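Local coordinates for glucose dehydrogenase (Serratia sp. FS14, PDB 7CDY), which belongs to the glucose/sorbosone dehydrogenase family, whose members are built as beta-propellers, and binds a calcium ion, at residues F138-E143 with G158-L163; D154-K159 with G180-V185; W186-R191 with G224-W229. One frame throughout, in Å; residues are numbered along the deposited sequence. Where two conformers were deposited one is given.

How the contacts relate
The three contacts lie close together on one side of the chain's centre, their own centres about 9 to 10 Å apart. Contact 1 pairs strands 137-140 and 160-163, neighbours in a four-stranded antiparallel sheet of the propeller. Contact 2 joins the loops that lead into strands 160-163 and 185-187, and it shares G158 and K159 with contact 1. Contact 3 opens after the other two have closed along the chain. It starts on strand 185-187, an edge strand of the same sheet, and pairs it with the loop 224-229 at the calcium ion. E143 OE2 of contact 1 probably takes a hydrogen bond from W229 NE1 of contact 3, so the sheet reaches the calcium-binding loop.

Contact 1: F138-E143 with G158-L163; sequences FIALGE and GKLVRL
I139 and V161 form the central hydrogen-bonded pair of an antiparallel ladder. I139 N gives to V161 O at 2.9 Å, and V161 N gives to I139 O at 2.8 Å. Beyond them L141 N gives to K159 O at 2.9 Å. Past the strand ends G158 N gives to G142 O, from above the carbonyl plane. F138 with R162 and A140 with L160 are non-hydrogen-bonded pairs. On their face of the sheet, R162 CG lies over the F138 ring in a CH-pi contact, 4.0 Å from its centroid and toward the rim. CG of R162 is anti to its backbone N (chi1 -176°), and CD continues to the ring's CZ atom. On the I139 and V161 face the contacts between the segments are apolar: I139 CD1 touches L163 CD1 at 3.7 Å, while V161 CG2 packs on L141 CD1. F113 of strand 109-114 covers this side. The guanidinium of R162 reaches past the ring to D172 and N173. The chemistry is that of a buried propeller blade: four backbone bonds join the segments, F138 and A140 pair on toward 127-130, and the charge of R162 is met beyond the ring.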
ATOM      1  N   PHE A 138       5.181  -9.314  -1.443  1.00  9.13           N
ATOM      2  CA  PHE A 138       4.017  -8.942  -2.238  1.00  9.39           C
ATOM      3  C   PHE A 138       4.064  -7.465  -2.616  1.00  8.60           C
ATOM      4  O   PHE A 138       4.391  -6.606  -1.789  1.00  9.32           O
ATOM      5  CB  PHE A 138       2.724  -9.253  -1.487  1.00  9.58           C
ATOM      6  CG  PHE A 138       2.358 -10.709  -1.492  1.00 11.02           C
ATOM      7  CD1 PHE A 138       3.028 -11.609  -0.684  1.00 12.90           C
ATOM      8  CD2 PHE A 138       1.334 -11.174  -2.306  1.00 11.85           C
ATOM      9  CE1 PHE A 138       2.690 -12.959  -0.701  1.00 17.00           C
ATOM     10  CE2 PHE A 138       0.984 -12.511  -2.312  1.00 15.58           C
ATOM     11  CZ  PHE A 138       1.667 -13.396  -1.516  1.00 15.00           C
ATOM     12  N   ILE A 139       3.753  -7.179  -3.877  1.00  9.11           N
ATOM     13  CA  ILE A 139       3.819  -5.833  -4.434  1.00  9.74           C
ATOM     14  C   ILE A 139       2.486  -5.548  -5.116  1.00  8.42           C
ATOM     15  O   ILE A 139       2.096  -6.265  -6.044  1.00 10.75           O
ATOM     16  CB  ILE A 139       4.958  -5.716  -5.460  1.00  9.29           C
ATOM     17  CG1 ILE A 139       6.302  -6.142  -4.854  1.00 10.56           C
ATOM     18  CG2 ILE A 139       5.017  -4.318  -6.024  1.00 11.24           C
ATOM     19  CD1 ILE A 139       7.373  -6.395  -5.900  1.00 11.33           C
ATOM     20  N   ALA A 140       1.804  -4.483  -4.692  1.00  9.24           N
ATOM     21  CA  ALA A 140       0.500  -4.118  -5.244  1.00 10.29           C
ATOM     22  C   ALA A 140       0.692  -3.032  -6.296  1.00  9.65           C
ATOM     23  O   ALA A 140       1.251  -1.970  -6.001  1.00 13.17           O
ATOM     24  CB  ALA A 140      -0.427  -3.640  -4.125  1.00 12.27           C
ATOM     25  N   LEU A 141       0.217  -3.282  -7.513  1.00  9.18           N
ATOM     26  CA  LEU A 141       0.419  -2.380  -8.641  1.00  8.87           C
ATOM     27  C   LEU A 141      -0.904  -1.881  -9.202  1.00  9.39           C
ATOM     28  O   LEU A 141      -1.805  -2.677  -9.491  1.00 10.66           O
ATOM     29  CB  LEU A 141       1.195  -3.083  -9.753  1.00  9.81           C
ATOM     30  CG  LEU A 141       2.581  -3.597  -9.367  1.00  9.55           C
ATOM     31  CD1 LEU A 141       3.161  -4.456 -10.477  1.00 11.48           C
ATOM     32  CD2 LEU A 141       3.511  -2.428  -9.069  1.00 11.46           C
ATOM     33  N   GLY A 142      -1.011  -0.556  -9.380  1.00  9.27           N
ATOM     34  CA  GLY A 142      -2.137   0.005 -10.094  1.00  9.64           C
ATOM     35  C   GLY A 142      -2.009  -0.207 -11.594  1.00  8.37           C
ATOM     36  O   GLY A 142      -0.995  -0.669 -12.115  1.00  9.58           O
ATOM     37  N   GLU A 143      -3.083   0.134 -12.304  1.00  8.94           N
ATOM     38  CA  GLU A 143      -3.090  -0.042 -13.785  1.00  7.88           C
ATOM     39  C   GLU A 143      -2.706   1.250 -14.533  1.00 11.01           C
ATOM     40  O   GLU A 143      -2.978   1.305 -15.705  1.00  9.05           O
ATOM     41  CB  GLU A 143      -4.386  -0.673 -14.337  1.00 10.45           C
ATOM     42  CG  GLU A 143      -5.700  -0.245 -13.698  1.00 11.37           C
ATOM     43  CD  GLU A 143      -6.098   1.225 -13.760  1.00 22.11           C
ATOM     44  OE1 GLU A 143      -5.285   2.053 -13.408  1.00 43.62           O
ATOM     45  OE2 GLU A 143      -7.243   1.494 -14.085  1.00 36.84           O
ATOM     46  N   GLY A 158      -2.283  -3.282 -12.794  1.00  9.13           N
ATOM     47  CA  GLY A 158      -3.444  -3.821 -12.092  1.00 11.16           C
ATOM     48  C   GLY A 158      -3.236  -5.220 -11.566  1.00  9.80           C
ATOM     49  O   GLY A 158      -4.167  -6.034 -11.575  1.00  9.81           O
ATOM     50  N   LYS A 159      -2.023  -5.518 -11.128  1.00 10.09           N
ATOM     51  CA  LYS A 159      -1.641  -6.839 -10.665  1.00  9.22           C
ATOM     52  C   LYS A 159      -1.123  -6.748  -9.238  1.00 10.29           C
ATOM     53  O   LYS A 159      -0.541  -5.734  -8.826  1.00 11.93           O
ATOM     54  CB  LYS A 159      -0.487  -7.404 -11.514  1.00  9.94           C
ATOM     55  CG  LYS A 159      -0.714  -7.388 -13.019  1.00 10.56           C
ATOM     56  CD  LYS A 159      -1.877  -8.280 -13.382  1.00 10.49           C
ATOM     57  CE  LYS A 159      -2.024  -8.530 -14.887  1.00 10.58           C
ATOM     58  NZ  LYS A 159      -2.547  -7.347 -15.624  1.00 11.62           N
ATOM     59  N   LEU A 160      -1.352  -7.806  -8.478  1.00  8.43           N
ATOM     60  CA  LEU A 160      -0.579  -8.092  -7.281  0.59  9.64           C
ATOM     61  C   LEU A 160       0.515  -9.070  -7.683  1.00  8.47           C
ATOM     62  O   LEU A 160       0.235 -10.062  -8.364  1.00 10.76           O
ATOM     63  CB  LEU A 160      -1.482  -8.717  -6.220  0.59 11.65           C
ATOM     64  CG  LEU A 160      -0.881  -9.061  -4.864  0.59  9.99           C
ATOM     65  CD1 LEU A 160      -0.188  -7.859  -4.250  0.59 12.11           C
ATOM     66  CD2 LEU A 160      -1.952  -9.582  -3.932  0.59 12.79           C
ATOM     67  N   VAL A 161       1.755  -8.784  -7.287  1.00  8.19           N
ATOM     68  CA  VAL A 161       2.922  -9.563  -7.680  1.00  8.71           C
ATOM     69  C   VAL A 161       3.504 -10.206  -6.427  1.00  9.22           C
ATOM     70  O   VAL A 161       3.462  -9.614  -5.345  1.00  9.88           O
ATOM     71  CB  VAL A 161       3.939  -8.612  -8.351  1.00 10.40           C
ATOM     72  CG1 VAL A 161       5.371  -9.121  -8.241  1.00 11.79           C
ATOM     73  CG2 VAL A 161       3.549  -8.364  -9.803  1.00 10.76           C
ATOM     74  N   ARG A 162       4.023 -11.432  -6.563  1.00  9.28           N
ATOM     75  CA  ARG A 162       4.740 -12.109  -5.482  1.00  9.69           C
ATOM     76  C   ARG A 162       6.120 -12.507  -5.973  1.00 10.42           C
ATOM     77  O   ARG A 162       6.242 -13.212  -6.985  1.00 10.74           O
ATOM     78  CB  ARG A 162       4.012 -13.356  -4.985  1.00 11.11           C
ATOM     79  CG  ARG A 162       4.718 -13.990  -3.784  1.00 12.22           C
ATOM     80  CD  ARG A 162       4.047 -15.265  -3.285  1.00 14.48           C
ATOM     81  NE  ARG A 162       4.165 -16.353  -4.247  1.00 15.29           N
ATOM     82  CZ  ARG A 162       4.585 -17.585  -3.967  1.00 20.10           C
ATOM     83  NH1 ARG A 162       4.963 -17.921  -2.741  1.00 23.54           N
ATOM     84  NH2 ARG A 162       4.622 -18.482  -4.938  1.00 19.09           N
ATOM     85  N   LEU A 163       7.158 -12.079  -5.247  1.00  9.50           N
ATOM     86  CA  LEU A 163       8.554 -12.353  -5.573  1.00  9.60           C
ATOM     87  C   LEU A 163       9.282 -12.893  -4.349  1.00 11.37           C
ATOM     88  O   LEU A 163       8.804 -12.800  -3.219  1.00 10.44           O
ATOM     89  CB  LEU A 163       9.276 -11.094  -6.061  1.00 10.78           C
ATOM     90  CG  LEU A 163       8.652 -10.379  -7.261  1.00 12.37           C
ATOM     91  CD1 LEU A 163       9.369  -9.065  -7.523  1.00 14.64           C
ATOM     92  CD2 LEU A 163       8.675 -11.272  -8.493  1.00 14.70           C
TER

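Contact 2: D154-K159 with G180-V185; sequences DKLQGK and GKRPEV
L156 and R182 bury the largest areas here, and their side chains cross at about a right angle. L156 CD1 sits over the centre of one face of the R182 guanidinium, 3.5 Å from CZ. The other branch, L156 CD2, reaches R182 CB and V185 CG2, the latter at 3.9 Å. CG of L156 is anti to its carbonyl carbon (chi1 -69°), which brings it up to R182 CG. V185 CG2 also takes the aliphatic part of K159, with K159 CG at 4.0 Å.

The polar part is a salt bridge within 180-185. R182 grips E184 side-on: NE gives to OE2 at 2.9 Å, and NH2 gives to OE1 at the same distance. Both oxygens lie near the guanidinium plane. OE2 is met on its syn side, but OE1 is approached from above the carboxylate plane. The two bonds fix the rotation of the guanidinium and hold it flat against L156. The backbone from R182 to V185 makes a type I turn, in which V185 N gives to R182 O.

A water joins the two segments. It donates to D154 O at 2.7 Å and accepts from R182 NH1. K159 NZ stays on its own side, giving to K155 O at 2.9 Å and to Q157 O at 2.8 Å. E152 O is a further partner. The amine thus takes carbonyls of K155, Q157 and E152 and holds the loop folded.

In the fold, the contact joins two loops beside the four-stranded sheet. The loop 154-159 runs into strand 160-163. The loop 180-185 leads to the neighbour of that strand, 185-187. L156 and E184 both touch V161 of strand 160-163.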
ATOM      1  N   ASP A 154      -0.203 -10.199 -20.025  1.00 11.76           N
ATOM      2  CA  ASP A 154       1.170  -9.883 -20.392  1.00 13.66           C
ATOM      3  C   ASP A 154       1.617  -8.506 -19.908  1.00 13.15           C
ATOM      4  O   ASP A 154       2.710  -8.061 -20.266  1.00 15.24           O
ATOM      5  CB  ASP A 154       1.372 -10.027 -21.905  1.00 16.64           C
ATOM      6  CG  ASP A 154       0.470  -9.111 -22.714  1.00 21.75           C
ATOM      7  OD1 ASP A 154      -0.592  -8.686 -22.209  1.00 20.68           O
ATOM      8  OD2 ASP A 154       0.821  -8.830 -23.881  1.00 31.12           O
ATOM      9  N   LYS A 155       0.803  -7.828 -19.096  1.00 12.99           N
ATOM     10  CA  LYS A 155       1.111  -6.490 -18.605  1.00 12.73           C
ATOM     11  C   LYS A 155       1.057  -6.470 -17.085  1.00 10.73           C
ATOM     12  O   LYS A 155       0.192  -7.104 -16.479  1.00 13.17           O
ATOM     13  CB  LYS A 155       0.146  -5.462 -19.203  1.00 15.06           C
ATOM     14  CG  LYS A 155       0.387  -5.307 -20.706  1.00 18.13           C
ATOM     15  CD  LYS A 155      -0.433  -4.225 -21.349  1.00 21.88           C
ATOM     16  CE  LYS A 155      -0.199  -4.241 -22.858  1.00 27.46           C
ATOM     17  NZ  LYS A 155      -1.316  -3.600 -23.593  1.00 31.51           N
ATOM     18  N   LEU A 156       1.979  -5.733 -16.463  1.00 10.66           N
ATOM     19  CA  LEU A 156       2.059  -5.675 -15.008  1.00 10.34           C
ATOM     20  C   LEU A 156       1.176  -4.585 -14.395  1.00 11.89           C
ATOM     21  O   LEU A 156       1.306  -4.272 -13.206  1.00 14.80           O
ATOM     22  CB  LEU A 156       3.520  -5.589 -14.563  1.00  9.80           C
ATOM     23  CG  LEU A 156       4.265  -6.892 -14.842  1.00  9.13           C
ATOM     24  CD1 LEU A 156       5.761  -6.677 -14.747  1.00 14.00           C
ATOM     25  CD2 LEU A 156       3.826  -7.998 -13.892  1.00 12.59           C
ATOM     26  N   GLN A 157       0.242  -4.051 -15.164  1.00 11.29           N
ATOM     27  CA  GLN A 157      -0.744  -3.108 -14.664  1.00 10.24           C
ATOM     28  C   GLN A 157      -1.855  -3.840 -13.926  1.00  9.37           C
ATOM     29  O   GLN A 157      -2.369  -4.857 -14.402  1.00 10.30           O
ATOM     30  CB  GLN A 157      -1.374  -2.387 -15.854  1.00 11.35           C
ATOM     31  CG  GLN A 157      -0.613  -1.166 -16.326  1.00 15.45           C
ATOM     32  CD  GLN A 157       0.696  -1.529 -16.986  1.00 15.74           C
ATOM     33  OE1 GLN A 157       0.807  -2.563 -17.670  1.00 15.35           O
ATOM     34  NE2 GLN A 157       1.704  -0.688 -16.783  1.00 13.23           N
ATOM     35  N   GLY A 158      -2.283  -3.282 -12.794  1.00  9.13           N
ATOM     36  CA  GLY A 158      -3.444  -3.821 -12.092  1.00 11.16           C
ATOM     37  C   GLY A 158      -3.236  -5.220 -11.566  1.00  9.80           C
ATOM     38  O   GLY A 158      -4.167  -6.034 -11.575  1.00  9.81           O
ATOM     39  N   LYS A 159      -2.023  -5.518 -11.128  1.00 10.09           N
ATOM     40  CA  LYS A 159      -1.641  -6.839 -10.665  1.00  9.22           C
ATOM     41  C   LYS A 159      -1.123  -6.748  -9.238  1.00 10.29           C
ATOM     42  O   LYS A 159      -0.541  -5.734  -8.826  1.00 11.93           O
ATOM     43  CB  LYS A 159      -0.487  -7.404 -11.514  1.00  9.94           C
ATOM     44  CG  LYS A 159      -0.714  -7.388 -13.019  1.00 10.56           C
ATOM     45  CD  LYS A 159      -1.877  -8.280 -13.382  1.00 10.49           C
ATOM     46  CE  LYS A 159      -2.024  -8.530 -14.887  1.00 10.58           C
ATOM     47  NZ  LYS A 159      -2.547  -7.347 -15.624  1.00 11.62           N
ATOM     48  N   GLY A 180       2.312 -16.192 -22.687  1.00 22.30           N
ATOM     49  CA  GLY A 180       1.610 -14.922 -22.731  1.00 21.34           C
ATOM     50  C   GLY A 180       1.215 -14.347 -21.389  1.00 18.22           C
ATOM     51  O   GLY A 180       0.400 -13.417 -21.350  1.00 19.53           O
ATOM     52  N   LYS A 181       1.757 -14.873 -20.293  1.00 16.59           N
ATOM     53  CA  LYS A 181       1.420 -14.414 -18.955  1.00 14.89           C
ATOM     54  C   LYS A 181       2.698 -14.060 -18.215  1.00 14.20           C
ATOM     55  O   LYS A 181       3.690 -14.788 -18.298  1.00 15.71           O
ATOM     56  CB  LYS A 181       0.694 -15.517 -18.200  1.00 12.30           C
ATOM     57  CG  LYS A 181      -0.551 -16.022 -18.915  1.00 15.19           C
ATOM     58  CD  LYS A 181      -1.363 -16.906 -17.997  1.00 18.34           C
ATOM     59  CE  LYS A 181      -2.473 -17.608 -18.752  1.00 22.78           C
ATOM     60  NZ  LYS A 181      -3.236 -18.494 -17.836  1.00 26.37           N
ATOM     61  N   ARG A 182       2.677 -12.943 -17.498  1.00 13.08           N
ATOM     62  CA  ARG A 182       3.838 -12.543 -16.705  1.00 11.67           C
ATOM     63  C   ARG A 182       3.949 -13.425 -15.467  1.00 12.01           C
ATOM     64  O   ARG A 182       3.009 -13.481 -14.657  1.00 11.77           O
ATOM     65  CB  ARG A 182       3.735 -11.077 -16.292  1.00 13.57           C
ATOM     66  CG  ARG A 182       4.012 -10.054 -17.404  1.00 14.41           C
ATOM     67  CD  ARG A 182       5.433 -10.087 -17.966  1.00 18.03           C
ATOM     68  NE  ARG A 182       6.498  -9.808 -16.999  1.00 16.94           N
ATOM     69  CZ  ARG A 182       7.364  -8.801 -17.094  1.00 15.85           C
ATOM     70  NH1 ARG A 182       7.287  -7.921 -18.089  1.00 17.07           N
ATOM     71  NH2 ARG A 182       8.324  -8.673 -16.185  1.00 17.53           N
ATOM     72  N   PRO A 183       5.078 -14.110 -15.264  1.00 11.56           N
ATOM     73  CA  PRO A 183       5.163 -15.079 -14.163  1.00 11.13           C
ATOM     74  C   PRO A 183       5.269 -14.446 -12.783  1.00 10.36           C
ATOM     75  O   PRO A 183       5.086 -15.153 -11.785  1.00 10.95           O
ATOM     76  CB  PRO A 183       6.421 -15.888 -14.513  1.00 12.25           C
ATOM     77  CG  PRO A 183       7.264 -14.938 -15.279  1.00 14.26           C
ATOM     78  CD  PRO A 183       6.285 -14.131 -16.114  1.00 13.48           C
ATOM     79  N   GLU A 184       5.516 -13.135 -12.701  1.00 10.54           N
ATOM     80  CA  GLU A 184       5.545 -12.438 -11.416  1.00 11.10           C
ATOM     81  C   GLU A 184       4.167 -12.314 -10.768  1.00  9.33           C
ATOM     82  O   GLU A 184       4.087 -12.031  -9.567  1.00 10.53           O
ATOM     83  CB  GLU A 184       6.096 -11.024 -11.627  1.00 10.08           C
ATOM     84  CG  GLU A 184       7.519 -10.956 -12.163  1.00 12.35           C
ATOM     85  CD  GLU A 184       7.620 -10.946 -13.685  1.00 16.14           C
ATOM     86  OE1 GLU A 184       8.754 -10.733 -14.173  1.00 18.43           O
ATOM     87  OE2 GLU A 184       6.597 -11.152 -14.390  1.00 14.13           O
ATOM     88  N   VAL A 185       3.086 -12.542 -11.513  1.00  9.50           N
ATOM     89  CA  VAL A 185       1.750 -12.143 -11.073  1.00  9.45           C
ATOM     90  C   VAL A 185       1.186 -13.139 -10.073  1.00  8.87           C
ATOM     91  O   VAL A 185       1.240 -14.363 -10.276  1.00 11.73           O
ATOM     92  CB  VAL A 185       0.817 -12.007 -12.286  1.00  9.99           C
ATOM     93  CG1 VAL A 185      -0.651 -11.881 -11.842  1.00 11.28           C
ATOM     94  CG2 VAL A 185       1.231 -10.832 -13.139  1.00 11.46           C
TER
HETATM   95  O   HOH W   1       4.888  -6.768 -19.254  1.00 21.43           O

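Contact 3: W186-R191 with G224-W229; sequences WSYGHR and GKNYGW. With CA (calcium ion), chain D.
N226 CB lies over one face of the Y188 ring in a CH-pi contact, 3.9 Å from the ring centroid. G224 O meets the ring at its edge, in plane. The two segments run nearly parallel here, and N226 shapes an Asx turn: its OD1 accepts from G228 N at 2.9 Å. W229 offers a face of its six-membered ring to R191 CD, 3.4 Å from the centroid. The R191 side chain is extended from CG to NE, and its guanidinium stands steeply to the indole, at 86°, with NH1 giving to H210 O. H190 and Y227 have nearly parallel rings, slid apart so that they barely overlap. S187 OG and H190 NE2 share a hydrogen bond, and E209 holds ND1 on the other side of that imidazole.

Four backbone bonds link the segments. W186 O accepts from G224 N, K225 O from Y188 N, Y188 O from Y227 N, and G189 O from W229 N. This propeller loop supplies the calcium ion with Y227 O, and E217 also binds it. The Y227 O to calcium distance is 2.3 Å, and a calcium-bound water donates to G189 O at 2.8 Å.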
ATOM      1  N   TRP A 186       0.585 -12.616  -9.006  1.00  9.25           N
ATOM      2  CA  TRP A 186      -0.218 -13.382  -8.067  1.00 10.53           C
ATOM      3  C   TRP A 186      -1.695 -13.315  -8.425  1.00  9.15           C
ATOM      4  O   TRP A 186      -2.345 -14.351  -8.578  1.00 10.65           O
ATOM      5  CB  TRP A 186       0.011 -12.856  -6.640  1.00 10.24           C
ATOM      6  CG  TRP A 186      -0.755 -13.569  -5.560  1.00 11.02           C
ATOM      7  CD1 TRP A 186      -1.924 -13.161  -4.969  1.00 12.98           C
ATOM      8  CD2 TRP A 186      -0.400 -14.803  -4.933  1.00 12.76           C
ATOM      9  NE1 TRP A 186      -2.315 -14.068  -4.021  1.00 14.82           N
ATOM     10  CE2 TRP A 186      -1.393 -15.084  -3.972  1.00 11.98           C
ATOM     11  CE3 TRP A 186       0.660 -15.701  -5.095  1.00 13.77           C
ATOM     12  CZ2 TRP A 186      -1.351 -16.226  -3.171  1.00 16.18           C
ATOM     13  CZ3 TRP A 186       0.701 -16.836  -4.294  1.00 17.21           C
ATOM     14  CH2 TRP A 186      -0.297 -17.085  -3.345  1.00 15.58           C
ATOM     15  N   SER A 187      -2.247 -12.105  -8.561  1.00  9.00           N
ATOM     16  CA  SER A 187      -3.641 -11.904  -8.941  1.00  8.71           C
ATOM     17  C   SER A 187      -3.738 -10.697  -9.862  1.00  8.18           C
ATOM     18  O   SER A 187      -2.821  -9.875  -9.944  1.00  8.26           O
ATOM     19  CB  SER A 187      -4.545 -11.731  -7.717  1.00  9.73           C
ATOM     20  OG  SER A 187      -4.090 -10.657  -6.898  1.00 10.32           O
ATOM     21  N   TYR A 188      -4.871 -10.589 -10.555  1.00  8.96           N
ATOM     22  CA  TYR A 188      -5.032  -9.558 -11.571  1.00  8.65           C
ATOM     23  C   TYR A 188      -6.416  -8.931 -11.461  1.00  8.32           C
ATOM     24  O   TYR A 188      -7.216  -9.296 -10.600  1.00  8.96           O
ATOM     25  CB  TYR A 188      -4.682 -10.091 -12.967  1.00 10.86           C
ATOM     26  CG  TYR A 188      -5.638 -11.070 -13.609  1.00 10.08           C
ATOM     27  CD1 TYR A 188      -5.816 -12.352 -13.103  1.00 10.50           C
ATOM     28  CD2 TYR A 188      -6.312 -10.722 -14.765  1.00 11.04           C
ATOM     29  CE1 TYR A 188      -6.678 -13.251 -13.728  1.00 11.50           C
ATOM     30  CE2 TYR A 188      -7.162 -11.615 -15.400  1.00 14.28           C
ATOM     31  CZ  TYR A 188      -7.331 -12.867 -14.873  1.00 11.07           C
ATOM     32  OH  TYR A 188      -8.188 -13.752 -15.503  1.00 15.11           O
ATOM     33  N   GLY A 189      -6.691  -7.956 -12.328  1.00  8.62           N
ATOM     34  CA  GLY A 189      -7.960  -7.252 -12.258  1.00  8.96           C
ATOM     35  C   GLY A 189      -8.104  -6.308 -11.086  1.00  8.60           C
ATOM     36  O   GLY A 189      -9.210  -6.162 -10.546  1.00  9.18           O
ATOM     37  N   HIS A 190      -7.016  -5.647 -10.692  1.00  8.21           N
ATOM     38  CA  HIS A 190      -7.019  -4.640  -9.642  1.00  8.81           C
ATOM     39  C   HIS A 190      -6.938  -3.248 -10.262  1.00  8.26           C
ATOM     40  O   HIS A 190      -6.395  -3.069 -11.356  1.00 10.20           O
ATOM     41  CB  HIS A 190      -5.828  -4.872  -8.702  1.00 10.27           C
ATOM     42  CG  HIS A 190      -5.840  -6.219  -8.047  1.00  9.25           C
ATOM     43  ND1 HIS A 190      -6.757  -6.562  -7.076  1.00 10.47           N
ATOM     44  CD2 HIS A 190      -5.075  -7.322  -8.247  1.00  9.46           C
ATOM     45  CE1 HIS A 190      -6.544  -7.811  -6.689  1.00  9.88           C
ATOM     46  NE2 HIS A 190      -5.531  -8.293  -7.386  1.00  9.65           N
ATOM     47  N   ARG A 191      -7.513  -2.261  -9.562  1.00  9.36           N
ATOM     48  CA  ARG A 191      -7.518  -0.889 -10.069  1.00  9.25           C
ATOM     49  C   ARG A 191      -6.346  -0.059  -9.538  1.00  9.11           C
ATOM     50  O   ARG A 191      -5.362   0.148 -10.255  1.00 10.54           O
ATOM     51  CB  ARG A 191      -8.860  -0.203  -9.806  1.00  9.38           C
ATOM     52  CG  ARG A 191      -8.970   1.160 -10.454  1.00 10.06           C
ATOM     53  CD  ARG A 191     -10.354   1.758 -10.214  1.00  9.24           C
ATOM     54  NE  ARG A 191     -10.435   3.129 -10.706  1.00  9.65           N
ATOM     55  CZ  ARG A 191      -9.979   4.178 -10.037  1.00  9.76           C
ATOM     56  NH1 ARG A 191      -9.464   4.014  -8.827  1.00 11.55           N
ATOM     57  NH2 ARG A 191     -10.065   5.387 -10.566  1.00 11.99           N
ATOM     58  N   GLY A 224      -3.882 -16.546  -9.073  1.00 10.60           N
ATOM     59  CA  GLY A 224      -4.442 -16.765 -10.411  1.00 11.10           C
ATOM     60  C   GLY A 224      -5.849 -16.200 -10.573  1.00 11.56           C
ATOM     61  O   GLY A 224      -6.349 -16.312 -11.613  1.00 13.82           O
ATOM     62  N   LYS A 225      -6.406 -15.594  -9.543  1.00 10.78           N
ATOM     63  CA  LYS A 225      -7.793 -15.073  -9.604  1.00 10.61           C
ATOM     64  C   LYS A 225      -7.857 -13.638 -10.155  1.00  9.94           C
ATOM     65  O   LYS A 225      -6.941 -12.863 -10.022  1.00 10.08           O
ATOM     66  CB  LYS A 225      -8.435 -15.143  -8.221  1.00 13.70           C
ATOM     67  CG  LYS A 225      -9.207 -16.408  -7.907  1.00 21.07           C
ATOM     68  CD  LYS A 225      -8.467 -17.631  -8.055  1.00 23.27           C
ATOM     69  CE  LYS A 225      -9.352 -18.776  -7.573  1.00 23.53           C
ATOM     70  NZ  LYS A 225      -8.964 -20.052  -8.191  1.00 35.37           N
ATOM     71  N   ASN A 226      -8.987 -13.372 -10.754  1.00  9.76           N
ATOM     72  CA  ASN A 226      -9.345 -12.099 -11.413  1.00  9.94           C
ATOM     73  C   ASN A 226     -10.263 -11.307 -10.480  1.00 10.34           C
ATOM     74  O   ASN A 226     -11.337 -11.758 -10.254  1.00 10.54           O
ATOM     75  CB  ASN A 226     -10.048 -12.449 -12.723  1.00 10.77           C
ATOM     76  CG  ASN A 226     -10.249 -11.257 -13.621  1.00 11.07           C
ATOM     77  OD1 ASN A 226     -10.213 -10.141 -13.178  1.00 10.88           O
ATOM     78  ND2 ASN A 226     -10.517 -11.509 -14.878  1.00 11.43           N
ATOM     79  N   TYR A 227      -9.868 -10.100 -10.085  1.00  9.13           N
ATOM     80  CA  TYR A 227     -10.624  -9.199  -9.165  1.00  8.80           C
ATOM     81  C   TYR A 227     -11.576  -8.259  -9.940  1.00  9.68           C
ATOM     82  O   TYR A 227     -12.243  -7.419  -9.404  1.00  9.67           O
ATOM     83  CB  TYR A 227      -9.740  -8.694  -8.011  1.00 10.16           C
ATOM     84  CG  TYR A 227      -9.436  -9.880  -7.139  1.00  9.38           C
ATOM     85  CD1 TYR A 227      -8.436 -10.771  -7.471  1.00  9.45           C
ATOM     86  CD2 TYR A 227     -10.289 -10.220  -6.121  1.00 12.09           C
ATOM     87  CE1 TYR A 227      -8.276 -11.956  -6.785  1.00 11.41           C
ATOM     88  CE2 TYR A 227     -10.128 -11.391  -5.417  1.00 10.48           C
ATOM     89  CZ  TYR A 227      -9.136 -12.272  -5.766  1.00 11.34           C
ATOM     90  OH  TYR A 227      -9.055 -13.443  -5.107  1.00 12.47           O
ATOM     91  N   GLY A 228     -11.574  -8.467 -11.248  1.00  9.60           N
ATOM     92  CA  GLY A 228     -12.589  -7.949 -12.189  1.00  9.83           C
ATOM     93  C   GLY A 228     -12.410  -6.585 -12.812  1.00  9.74           C
ATOM     94  O   GLY A 228     -13.090  -6.324 -13.778  1.00 10.11           O
ATOM     95  N   TRP A 229     -11.533  -5.754 -12.285  1.00  9.05           N
ATOM     96  CA  TRP A 229     -11.448  -4.387 -12.860  1.00  8.97           C
ATOM     97  C   TRP A 229     -10.938  -4.470 -14.293  1.00  9.42           C
ATOM     98  O   TRP A 229      -9.963  -5.148 -14.510  1.00  9.42           O
ATOM     99  CB  TRP A 229     -10.528  -3.501 -12.025  1.00  8.31           C
ATOM    100  CG  TRP A 229     -10.321  -2.122 -12.590  1.00  8.32           C
ATOM    101  CD1 TRP A 229      -9.214  -1.670 -13.243  1.00  8.89           C
ATOM    102  CD2 TRP A 229     -11.283  -1.059 -12.656  1.00  8.75           C
ATOM    103  NE1 TRP A 229      -9.390  -0.381 -13.655  1.00  8.38           N
ATOM    104  CE2 TRP A 229     -10.640   0.030 -13.286  1.00  7.77           C
ATOM    105  CE3 TRP A 229     -12.574  -0.875 -12.161  1.00  8.33           C
ATOM    106  CZ2 TRP A 229     -11.269   1.257 -13.490  1.00  8.99           C
ATOM    107  CZ3 TRP A 229     -13.203   0.332 -12.350  1.00  9.38           C
ATOM    108  CH2 TRP A 229     -12.543   1.380 -13.002  1.00 10.05           C
TER
HETATM  109 CA    CA D 402     -12.948  -5.790  -7.926  1.00  9.49          CA
HETATM  110  O   HOH W   2     -10.612  -5.283  -8.281  1.00  9.21           O
HETATM  111  O   HOH W   3     -13.273  -4.140  -9.646  1.00 10.59           O
HETATM  112  O   HOH W   4     -15.101  -6.493  -8.610  1.00 11.52           O
HETATM  113  O   HOH W   5     -13.020  -7.659  -6.329  1.00 10.16           O